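Local structure of Amy13K (6B3P) at residues I5-T10 and N68-V73; G28-K33 and S58-D63; T103-L108 and Q161-I166. The protein binds alpha-glucan chains through two family 26 carbohydrate-binding modules, probably to bring starch to the surface-anchored alpha-amylase of a gut bacterium. All blocks are in the same frame, centred on the assembly; numbering follows the deposited sequence. Where two conformers were deposited one is given.

Contacts 1 and 2 belong to the first starch-binding module, and contact 3 belongs to the second. The first two have centres about 9 Å apart and share the glucose unit of chain C: Gln69 of contact 1 grips its hydroxyls, while Trp30 of contact 2 lies under its ring. They also touch directly, since Gln69 OE1 packs 3.3 Å from Trp30 CH2 and the backbone of 68-73 runs beside strand 57-62. Contact 3 stands apart, its centre about 31 Å from that of contact 1 and about 30 Å from that of contact 2. Across the chain's centre, it packs the interior of the other module, whose separate glycan pocket includes Ile166.

Contact 1. Residues I5-T10 and N68-V73; sequences INYKST and NQLKDV. With GLC (alpha-D-glucopyranose), chain C.
Leu70 meets Tyr7 through a single methyl: CD1 lies 3.6 Å from Tyr7 OH and 4.0 Å from Tyr7 CZ, approaching the phenol end of the ring obliquely. The two side chains reach toward each other from opposite directions. Tyr7 leaves strand 2-8 with CG anti to the backbone N (chi1 171°), which leans the ring along the chain over Ser9 and brings its hydroxyl to Thr10 and Leu70. One ring face carries Ser9 CA, 3.6 Å above the plane and offset toward the rim, and the hydroxyl is tied to Thr10 OG1 by a 2.8 Å hydrogen bond. The ring is therefore held by its own segment as well as by the leucine. Leu61 and Phe87 pack against Tyr7 and Leu70 respectively, continuing this apolar patch into the module.

The outer margin is much looser. Thr10 is exposed, and its OG1 comes no nearer than 4.5 Å to Leu70 CD2; the backbones stay well apart, with 9.5 Å between the CA atoms of Thr10 and Leu70.

By contrast with this loose margin, Gln69, one residue before the leucine, is firmly bonded to the sugar of chain C. Its amide acts as a two-pronged grip: OE1 accepts from O2 of the glucose at 2.8 Å, and NE2 donates to O3 at 3.0 Å, nearly straight at 165°. A leucine in its place would probably leave both glucose hydroxyls without their amide partner and the sugar freer to slide over Trp30. The amide reads the vicinal O2 and O3 hydroxyls beside a tryptophan platform, consistent with alpha-glucan recognition by starch-binding modules, here at the glycan site of a CBM26 beta-sandwich.

Contact 2. Residues G28-K33 and S58-D63; sequences GEWPGK and SLILND. With GLC (alpha-D-glucopyranose), chain C; GLC (alpha-D-glucopyranose), chain B; FMT (formic acid), chain S.
Trp30 and Ile60 form part of the glycan platform of a CBM26 beta-sheet module, where the loop leading into strand 33-37 lies against strand 57-62. The aromatic stacking is with sugar: glucose C2 of chain C sits 3.4 Å above the centre of the indole, a CH-pi type of approach, and O5 lies over the same face. Tyr18 meets the indole edge-to-face and also hydrogen-bonds the bound glycan.

Apolar packing fixes the rim of the indole. Ile60 CG2 lies in the ring plane at its edge, 3.7 Å from Trp30 CH2, and the two side chains cross at about a right angle. The other branch of Ile60 turns to the ligand, its CD1 reaching to 3.8 Å from C1 of the chain B glucose.

Polar contacts come from Asn62, beneath the face turned away from the sugar. Its ND2 passes 3.6 Å from Trp30 CH2, with the amide and indole planes 48° apart, while OD1 takes the backbone N of Asp64. A cis peptide bond precedes Pro31, whose carbonyl O accepts from Asn62 ND2 at 2.9 Å, with an N-H...O angle of 165° and the donor tilted 16° from the carbonyl plane.

Contact 3. Residues T103-L108 and Q161-I166; sequences TTIHYL and QNFSCI. With GLC (alpha-D-glucopyranose), chain D.
Ile105 CD1 reaches across to Cys165 SG at 3.8 Å and to Phe163 CE2 at 4.2 Å, and this methyl does the touching for the isoleucine. Followed outward, the side chain begins with the bond to CB, which leaves strand 101-108 toward the opposing strand. CG2 branches off anti to the backbone N, whereas CG1 stands anti to the carbonyl carbon (chi1 -53°). From CG1 the chain continues almost fully extended (chi2 167°), and this carries CD1 to the sulfur and, obliquely, to the phenyl ring while CB and both gamma carbons remain farther back. Val153 and Val180 also pack on this isoleucine.

The strands belong to different sheets of the second CBM26 module, a beta-sandwich in which strand 101-108 faces strand 163-168. Their short segments run in roughly the same direction, 25° apart, with axes 10.5 Å apart at closest approach. Contact across that gap is through side chains and is apolar in character, with no hydrogen bond joining the segments.

Thr103 extends the packing, its CG2 lying 4.0 Å from Phe163 CZ as the ring approaches from the opposite direction. Met120 and Val180 also touch that ring. Facing away from this buried layer, Ile166 on the same strand as Phe163 turns to the glycan, with CD1 3.7 Å from O2 of the chain D glucose.

Contact 1. Residues I5-T10 and N68-V73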
loop_
_atom_site.group_PDB
_atom_site.type_symbol
_atom_site.label_atom_id
_atom_site.label_comp_id
_atom_site.label_asym_id
_atom_site.label_seq_id
_atom_site.Cartn_x
_atom_site.Cartn_y
_atom_site.Cartn_z
ATOM N N ILE A 5 -4.969 8.533 0.682
ATOM C CA ILE A 5 -6.255 9.216 0.706
ATOM C C ILE A 5 -7.335 8.306 0.145
ATOM O O ILE A 5 -7.220 7.816 -0.977
ATOM C CB ILE A 5 -6.223 10.528 -0.100
ATOM C CG1 ILE A 5 -5.192 11.489 0.495
ATOM C CG2 ILE A 5 -7.604 11.184 -0.102
ATOM C CD1 ILE A 5 -4.925 12.719 -0.356
ATOM N N ASN A 6 -8.375 8.085 0.943
ATOM C CA ASN A 6 -9.550 7.349 0.505
ATOM C C ASN A 6 -10.720 8.312 0.374
ATOM O O ASN A 6 -10.963 9.125 1.265
ATOM C CB ASN A 6 -9.890 6.226 1.484
ATOM C CG ASN A 6 -8.674 5.420 1.890
ATOM O OD1 ASN A 6 -8.219 4.547 1.152
ATOM N ND2 ASN A 6 -8.145 5.704 3.076
ATOM N N TYR A 7 -11.433 8.218 -0.743
ATOM C CA TYR A 7 -12.526 9.130 -1.055
ATOM C C TYR A 7 -13.763 8.346 -1.480
ATOM O O TYR A 7 -13.726 7.575 -2.441
ATOM C CB TYR A 7 -12.084 10.107 -2.153
ATOM C CG TYR A 7 -13.176 10.980 -2.733
ATOM C CD1 TYR A 7 -14.138 11.572 -1.920
ATOM C CD2 TYR A 7 -13.223 11.234 -4.099
ATOM C CE1 TYR A 7 -15.128 12.378 -2.459
ATOM C CE2 TYR A 7 -14.203 12.035 -4.644
ATOM C CZ TYR A 7 -15.152 12.606 -3.822
ATOM O OH TYR A 7 -16.125 13.400 -4.376
ATOM N N LYS A 8 -14.847 8.528 -0.734
ATOM C CA LYS A 8 -16.136 7.958 -1.101
ATOM C C LYS A 8 -16.749 8.889 -2.134
ATOM O O LYS A 8 -17.344 9.909 -1.785
ATOM C CB LYS A 8 -17.038 7.808 0.124
ATOM C CG LYS A 8 -18.286 6.968 -0.100
ATOM C CD LYS A 8 -19.151 6.982 1.146
ATOM C CE LYS A 8 -20.156 5.848 1.160
ATOM N NZ LYS A 8 -20.750 5.708 2.517
ATOM N N SER A 9 -16.582 8.544 -3.407
ATOM C CA SER A 9 -16.834 9.490 -4.486
ATOM C C SER A 9 -18.265 10.003 -4.522
ATOM O O SER A 9 -19.223 9.243 -4.384
ATOM C CB SER A 9 -16.500 8.872 -5.842
ATOM O OG SER A 9 -16.732 9.821 -6.870
ATOM N N THR A 10 -18.373 11.315 -4.697
ATOM C CA THR A 10 -19.627 11.982 -4.987
ATOM C C THR A 10 -19.538 12.634 -6.367
ATOM O O THR A 10 -20.380 13.458 -6.727
ATOM C CB THR A 10 -19.951 13.051 -3.930
ATOM O OG1 THR A 10 -18.841 13.950 -3.811
ATOM C CG2 THR A 10 -20.222 12.409 -2.578
ATOM N N ASN A 68 -15.360 19.280 -12.676
ATOM C CA ASN A 68 -15.899 19.384 -11.321
ATOM C C ASN A 68 -14.878 19.066 -10.238
ATOM O O ASN A 68 -14.119 18.105 -10.344
ATOM C CB ASN A 68 -17.107 18.461 -11.176
ATOM C CG ASN A 68 -18.172 18.747 -12.209
ATOM O OD1 ASN A 68 -18.370 17.977 -13.147
ATOM N ND2 ASN A 68 -18.861 19.867 -12.045
ATOM N N GLN A 69 -14.877 19.884 -9.190
ATOM C CA GLN A 69 -13.961 19.705 -8.072
ATOM C C GLN A 69 -14.592 20.174 -6.768
ATOM O O GLN A 69 -15.432 21.077 -6.760
ATOM C CB GLN A 69 -12.668 20.476 -8.318
ATOM C CG GLN A 69 -12.864 21.969 -8.246
ATOM C CD GLN A 69 -11.678 22.744 -8.770
ATOM O OE1 GLN A 69 -11.335 22.670 -9.954
ATOM N NE2 GLN A 69 -11.039 23.497 -7.884
ATOM N N LEU A 70 -14.168 19.563 -5.668
ATOM C CA LEU A 70 -14.600 19.983 -4.345
ATOM C C LEU A 70 -13.704 21.103 -3.830
ATOM O O LEU A 70 -12.628 21.354 -4.372
ATOM C CB LEU A 70 -14.582 18.800 -3.377
ATOM C CG LEU A 70 -15.333 17.551 -3.846
ATOM C CD1 LEU A 70 -15.301 16.485 -2.763
ATOM C CD2 LEU A 70 -16.770 17.876 -4.240
ATOM N N LYS A 71 -14.160 21.771 -2.778
ATOM C CA LYS A 71 -13.412 22.857 -2.161
ATOM C C LYS A 71 -12.115 22.343 -1.530
ATOM O O LYS A 71 -12.059 21.216 -1.038
ATOM C CB LYS A 71 -14.278 23.543 -1.107
ATOM C CG LYS A 71 -13.899 24.978 -0.807
ATOM C CD LYS A 71 -14.440 25.393 0.548
ATOM C CE LYS A 71 -14.167 26.856 0.843
ATOM N NZ LYS A 71 -14.666 27.240 2.191
ATOM N N ASP A 72 -11.079 23.177 -1.548
ATOM C CA ASP A 72 -9.781 22.816 -0.977
ATOM C C ASP A 72 -9.885 22.460 0.503
ATOM O O ASP A 72 -10.626 23.104 1.245
ATOM C CB ASP A 72 -8.780 23.967 -1.131
ATOM C CG ASP A 72 -8.741 24.535 -2.533
ATOM O OD1 ASP A 72 -9.805 24.614 -3.184
ATOM O OD2 ASP A 72 -7.639 24.916 -2.979
ATOM N N VAL A 73 -9.138 21.440 0.923
ATOM C CA VAL A 73 -8.952 21.157 2.345
ATOM C C VAL A 73 -7.467 20.983 2.661
ATOM O O VAL A 73 -6.687 20.542 1.815
ATOM C CB VAL A 73 -9.719 19.896 2.800
ATOM C CG1 VAL A 73 -11.216 20.081 2.589
ATOM C CG2 VAL A 73 -9.217 18.649 2.077
HETATM C C1 GLC C . -7.263 23.984 -12.377
HETATM C C2 GLC C . -8.182 23.857 -11.180
HETATM C C3 GLC C . -7.716 24.824 -10.102
HETATM C C4 GLC C . -6.246 24.635 -9.783
HETATM C C5 GLC C . -5.426 24.676 -11.051
HETATM C C6 GLC C . -3.967 24.404 -10.718
HETATM O O2 GLC C . -9.525 24.067 -11.550
HETATM O O3 GLC C . -8.457 24.658 -8.936
HETATM O O4 GLC C . -5.819 25.617 -8.873
HETATM O O5 GLC C . -5.934 23.742 -11.951
HETATM O O6 GLC C . -3.141 24.256 -11.834
#

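Contact 2. Residues G28-K33 and S58-D63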
loop_
_atom_site.group_PDB
_atom_site.type_symbol
_atom_site.label_atom_id
_atom_site.label_comp_id
_atom_site.label_asym_id
_atom_site.label_seq_id
_atom_site.Cartn_x
_atom_site.Cartn_y
_atom_site.Cartn_z
ATOM N N GLY A 28 1.199 15.551 -9.193
ATOM C CA GLY A 28 1.249 15.872 -10.610
ATOM C C GLY A 28 0.440 17.105 -10.955
ATOM O O GLY A 28 -0.314 17.613 -10.127
ATOM N N GLU A 29 0.616 17.595 -12.180
ATOM C CA GLU A 29 -0.171 18.720 -12.674
ATOM C C GLU A 29 -1.656 18.386 -12.611
ATOM O O GLU A 29 -2.032 17.213 -12.564
ATOM C CB GLU A 29 0.222 19.074 -14.110
ATOM C CG GLU A 29 1.602 19.701 -14.251
ATOM C CD GLU A 29 1.895 20.153 -15.670
ATOM O OE1 GLU A 29 0.998 20.039 -16.533
ATOM O OE2 GLU A 29 3.023 20.623 -15.923
ATOM N N TRP A 30 -2.491 19.420 -12.609
ATOM C CA TRP A 30 -3.942 19.248 -12.601
ATOM C C TRP A 30 -4.351 18.233 -13.671
ATOM O O TRP A 30 -3.844 18.288 -14.793
ATOM C CB TRP A 30 -4.636 20.593 -12.840
ATOM C CG TRP A 30 -6.122 20.501 -12.761
ATOM C CD1 TRP A 30 -6.996 20.387 -13.804
ATOM C CD2 TRP A 30 -6.917 20.499 -11.569
ATOM N NE1 TRP A 30 -8.287 20.316 -13.334
ATOM C CE2 TRP A 30 -8.265 20.382 -11.965
ATOM C CE3 TRP A 30 -6.618 20.579 -10.206
ATOM C CZ2 TRP A 30 -9.312 20.350 -11.046
ATOM C CZ3 TRP A 30 -7.659 20.547 -9.294
ATOM C CH2 TRP A 30 -8.989 20.432 -9.719
ATOM N N PRO A 31 -5.268 17.303 -13.343
ATOM C CA PRO A 31 -6.080 17.127 -12.131
ATOM C C PRO A 31 -5.429 16.329 -10.997
ATOM O O PRO A 31 -6.118 15.979 -10.039
ATOM C CB PRO A 31 -7.304 16.377 -12.661
ATOM C CG PRO A 31 -6.755 15.533 -13.756
ATOM C CD PRO A 31 -5.655 16.344 -14.395
ATOM N N GLY A 32 -4.134 16.047 -11.096
ATOM C CA GLY A 32 -3.442 15.302 -10.058
ATOM C C GLY A 32 -3.403 13.814 -10.343
ATOM O O GLY A 32 -3.358 13.400 -11.501
ATOM N N LYS A 33 -3.425 13.011 -9.281
ATOM C CA LYS A 33 -3.292 11.563 -9.407
ATOM C C LYS A 33 -4.636 10.847 -9.336
ATOM O O LYS A 33 -5.403 11.025 -8.391
ATOM C CB LYS A 33 -2.368 11.022 -8.318
ATOM C CG LYS A 33 -2.030 9.556 -8.497
ATOM C CD LYS A 33 -0.934 9.114 -7.552
ATOM C CE LYS A 33 -0.529 7.675 -7.820
ATOM N NZ LYS A 33 0.482 7.186 -6.844
ATOM N N SER A 58 -2.373 21.352 0.534
ATOM C CA SER A 58 -3.796 21.474 0.258
ATOM C C SER A 58 -4.217 20.351 -0.672
ATOM O O SER A 58 -3.442 19.935 -1.532
ATOM C CB SER A 58 -4.115 22.828 -0.369
ATOM O OG SER A 58 -3.842 23.878 0.537
ATOM N N LEU A 59 -5.445 19.871 -0.493
ATOM C CA LEU A 59 -5.998 18.800 -1.312
ATOM C C LEU A 59 -7.250 19.278 -2.036
ATOM O O LEU A 59 -8.133 19.884 -1.430
ATOM C CB LEU A 59 -6.323 17.576 -0.449
ATOM C CG LEU A 59 -7.216 16.503 -1.083
ATOM C CD1 LEU A 59 -6.481 15.754 -2.188
ATOM C CD2 LEU A 59 -7.740 15.543 -0.024
ATOM N N ILE A 60 -7.313 19.003 -3.335
ATOM C CA ILE A 60 -8.532 19.203 -4.107
ATOM C C ILE A 60 -8.938 17.889 -4.757
ATOM O O ILE A 60 -8.252 17.384 -5.647
ATOM C CB ILE A 60 -8.363 20.286 -5.193
ATOM C CG1 ILE A 60 -8.129 21.650 -4.540
ATOM C CG2 ILE A 60 -9.604 20.349 -6.091
ATOM C CD1 ILE A 60 -7.768 22.751 -5.520
ATOM N N LEU A 61 -10.050 17.332 -4.287
ATOM C CA LEU A 61 -10.649 16.160 -4.907
ATOM C C LEU A 61 -11.477 16.613 -6.108
ATOM O O LEU A 61 -12.181 17.620 -6.040
ATOM C CB LEU A 61 -11.507 15.397 -3.897
ATOM C CG LEU A 61 -10.736 14.783 -2.723
ATOM C CD1 LEU A 61 -11.677 14.422 -1.582
ATOM C CD2 LEU A 61 -9.957 13.556 -3.181
ATOM N N ASN A 62 -11.383 15.869 -7.205
ATOM C CA ASN A 62 -11.986 16.280 -8.472
ATOM C C ASN A 62 -12.364 15.066 -9.318
ATOM O O ASN A 62 -12.013 13.940 -8.974
ATOM C CB ASN A 62 -11.022 17.192 -9.238
ATOM C CG ASN A 62 -9.717 16.501 -9.590
ATOM O OD1 ASN A 62 -9.696 15.572 -10.395
ATOM N ND2 ASN A 62 -8.616 16.964 -8.997
ATOM N N ASP A 63 -13.075 15.290 -10.423
ATOM C CA ASP A 63 -13.479 14.190 -11.299
ATOM C C ASP A 63 -12.483 13.989 -12.441
ATOM O O ASP A 63 -12.868 13.716 -13.579
ATOM C CB ASP A 63 -14.896 14.418 -11.849
ATOM C CG ASP A 63 -15.031 15.703 -12.648
ATOM O OD1 ASP A 63 -14.028 16.420 -12.839
ATOM O OD2 ASP A 63 -16.161 15.990 -13.096
HETATM C C1 GLC C . -7.263 23.984 -12.377
HETATM C C2 GLC C . -8.182 23.857 -11.180
HETATM C C3 GLC C . -7.716 24.824 -10.102
HETATM C C4 GLC C . -6.246 24.635 -9.783
HETATM C C5 GLC C . -5.426 24.676 -11.051
HETATM C C6 GLC C . -3.967 24.404 -10.718
HETATM O O2 GLC C . -9.525 24.067 -11.550
HETATM O O3 GLC C . -8.457 24.658 -8.936
HETATM O O4 GLC C . -5.819 25.617 -8.873
HETATM O O5 GLC C . -5.934 23.742 -11.951
HETATM O O6 GLC C . -3.141 24.256 -11.834
HETATM C C1 GLC B . -5.599 25.173 -7.541
HETATM C C2 GLC B . -6.254 26.111 -6.562
HETATM C C3 GLC B . -5.484 27.411 -6.425
HETATM C C4 GLC B . -4.008 27.129 -6.189
HETATM C C5 GLC B . -3.476 26.133 -7.205
HETATM C C6 GLC B . -2.014 25.748 -7.006
HETATM O O2 GLC B . -7.561 26.313 -6.991
HETATM O O3 GLC B . -6.027 28.200 -5.412
HETATM O O4 GLC B . -3.322 28.359 -6.242
HETATM O O5 GLC B . -4.263 24.982 -7.165
HETATM O O6 GLC B . -1.512 24.869 -7.975
HETATM C C FMT S . -2.243 4.487 -6.146
HETATM O O1 FMT S . -2.035 5.646 -5.828
HETATM O O2 FMT S . -2.046 3.569 -5.357
#

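Contact 3. Residues T103-L108 and Q161-I166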
loop_
_atom_site.group_PDB
_atom_site.type_symbol
_atom_site.label_atom_id
_atom_site.label_comp_id
_atom_site.label_asym_id
_atom_site.label_seq_id
_atom_site.Cartn_x
_atom_site.Cartn_y
_atom_site.Cartn_z
ATOM N N THR A 103 -2.209 -5.739 3.994
ATOM C CA THR A 103 -0.845 -5.536 3.531
ATOM C C THR A 103 -0.502 -6.554 2.451
ATOM O O THR A 103 -0.527 -7.762 2.688
ATOM C CB THR A 103 0.160 -5.643 4.691
ATOM O OG1 THR A 103 -0.239 -4.762 5.751
ATOM C CG2 THR A 103 1.560 -5.267 4.231
ATOM N N THR A 104 -0.193 -6.047 1.261
ATOM C CA THR A 104 0.145 -6.882 0.114
ATOM C C THR A 104 1.638 -6.804 -0.167
ATOM O O THR A 104 2.191 -5.714 -0.304
ATOM C CB THR A 104 -0.634 -6.451 -1.145
ATOM O OG1 THR A 104 -2.039 -6.461 -0.865
ATOM C CG2 THR A 104 -0.339 -7.383 -2.322
ATOM N N ILE A 105 2.287 -7.961 -0.249
ATOM C CA ILE A 105 3.723 -8.017 -0.502
ATOM C C ILE A 105 4.023 -8.897 -1.711
ATOM O O ILE A 105 3.653 -10.073 -1.745
ATOM C CB ILE A 105 4.492 -8.546 0.723
ATOM C CG1 ILE A 105 4.125 -7.741 1.972
ATOM C CG2 ILE A 105 5.997 -8.468 0.480
ATOM C CD1 ILE A 105 4.590 -8.366 3.275
ATOM N N HIS A 106 4.695 -8.310 -2.697
ATOM C CA HIS A 106 5.078 -9.011 -3.916
ATOM C C HIS A 106 6.541 -9.428 -3.851
ATOM O O HIS A 106 7.404 -8.617 -3.512
ATOM C CB HIS A 106 4.850 -8.125 -5.144
ATOM C CG HIS A 106 3.469 -7.553 -5.232
ATOM N ND1 HIS A 106 2.353 -8.333 -5.449
ATOM C CD2 HIS A 106 3.023 -6.278 -5.145
ATOM C CE1 HIS A 106 1.281 -7.564 -5.486
ATOM N NE2 HIS A 106 1.660 -6.311 -5.304
ATOM N N TYR A 107 6.818 -10.690 -4.170
ATOM C CA TYR A 107 8.191 -11.180 -4.222
ATOM C C TYR A 107 8.560 -11.701 -5.605
ATOM O O TYR A 107 7.834 -12.500 -6.195
ATOM C CB TYR A 107 8.417 -12.285 -3.196
ATOM C CG TYR A 107 9.836 -12.798 -3.207
ATOM C CD1 TYR A 107 10.892 -11.973 -2.842
ATOM C CD2 TYR A 107 10.124 -14.100 -3.594
ATOM C CE1 TYR A 107 12.195 -12.430 -2.857
ATOM C CE2 TYR A 107 11.425 -14.568 -3.611
ATOM C CZ TYR A 107 12.456 -13.728 -3.242
ATOM O OH TYR A 107 13.751 -14.190 -3.256
ATOM N N LEU A 108 9.706 -11.250 -6.100
ATOM C CA LEU A 108 10.223 -11.684 -7.390
ATOM C C LEU A 108 11.120 -12.903 -7.229
ATOM O O LEU A 108 12.280 -12.781 -6.835
ATOM C CB LEU A 108 11.002 -10.554 -8.057
ATOM C CG LEU A 108 11.689 -10.889 -9.380
ATOM C CD1 LEU A 108 10.672 -11.296 -10.429
ATOM C CD2 LEU A 108 12.495 -9.697 -9.846
ATOM N N GLN A 161 -0.589 -3.090 12.915
ATOM C CA GLN A 161 0.591 -3.646 13.567
ATOM C C GLN A 161 1.669 -4.031 12.566
ATOM O O GLN A 161 1.414 -4.771 11.615
ATOM C CB GLN A 161 0.205 -4.867 14.402
ATOM C CG GLN A 161 1.321 -5.356 15.316
ATOM C CD GLN A 161 0.813 -6.186 16.477
ATOM O OE1 GLN A 161 -0.132 -5.800 17.165
ATOM N NE2 GLN A 161 1.443 -7.334 16.704
ATOM N N ASN A 162 2.876 -3.522 12.789
ATOM C CA ASN A 162 4.027 -3.918 11.994
ATOM C C ASN A 162 4.338 -5.387 12.235
ATOM O O ASN A 162 4.001 -5.942 13.281
ATOM C CB ASN A 162 5.248 -3.058 12.330
ATOM C CG ASN A 162 5.039 -1.589 12.007
ATOM O OD1 ASN A 162 4.148 -1.230 11.236
ATOM N ND2 ASN A 162 5.867 -0.730 12.591
ATOM N N PHE A 163 4.976 -6.017 11.258
ATOM C CA PHE A 163 5.375 -7.409 11.385
ATOM C C PHE A 163 6.566 -7.678 10.478
ATOM O O PHE A 163 7.060 -6.772 9.807
ATOM C CB PHE A 163 4.212 -8.343 11.043
ATOM C CG PHE A 163 3.667 -8.157 9.658
ATOM C CD1 PHE A 163 2.735 -7.168 9.394
ATOM C CD2 PHE A 163 4.076 -8.981 8.621
ATOM C CE1 PHE A 163 2.226 -6.998 8.122
ATOM C CE2 PHE A 163 3.570 -8.815 7.346
ATOM C CZ PHE A 163 2.644 -7.822 7.096
ATOM N N SER A 164 7.026 -8.923 10.474
ATOM C CA SER A 164 8.159 -9.315 9.650
ATOM C C SER A 164 7.825 -10.573 8.873
ATOM O O SER A 164 6.965 -11.350 9.287
ATOM C CB SER A 164 9.398 -9.545 10.514
ATOM O OG SER A 164 9.660 -8.428 11.343
ATOM N N CYS A 165 8.496 -10.774 7.745
ATOM C CA CYS A 165 8.300 -11.991 6.972
ATOM C C CYS A 165 9.528 -12.350 6.142
ATOM O O CYS A 165 10.447 -11.547 5.982
ATOM C CB CYS A 165 7.077 -11.860 6.060
ATOM S SG CYS A 165 7.276 -10.679 4.711
ATOM N N ILE A 166 9.529 -13.578 5.631
ATOM C CA ILE A 166 10.623 -14.098 4.822
ATOM C C ILE A 166 10.056 -14.908 3.664
ATOM O O ILE A 166 9.179 -15.747 3.865
ATOM C CB ILE A 166 11.570 -14.997 5.652
ATOM C CG1 ILE A 166 12.267 -14.188 6.747
ATOM C CG2 ILE A 166 12.617 -15.668 4.758
ATOM C CD1 ILE A 166 12.910 -15.052 7.808
HETATM C C1 GLC D . 13.243 -16.243 11.321
HETATM C C2 GLC D . 14.192 -15.079 11.397
HETATM C C3 GLC D . 14.597 -14.819 12.826
HETATM C C4 GLC D . 13.384 -14.684 13.701
HETATM C C5 GLC D . 12.510 -15.902 13.551
HETATM C C6 GLC D . 11.265 -15.807 14.405
HETATM O O2 GLC D . 15.305 -15.324 10.578
HETATM O O3 GLC D . 15.336 -13.641 12.900
HETATM O O4 GLC D . 13.782 -14.446 15.045
HETATM O O5 GLC D . 12.161 -16.037 12.197
HETATM O O6 GLC D . 10.465 -16.960 14.356
#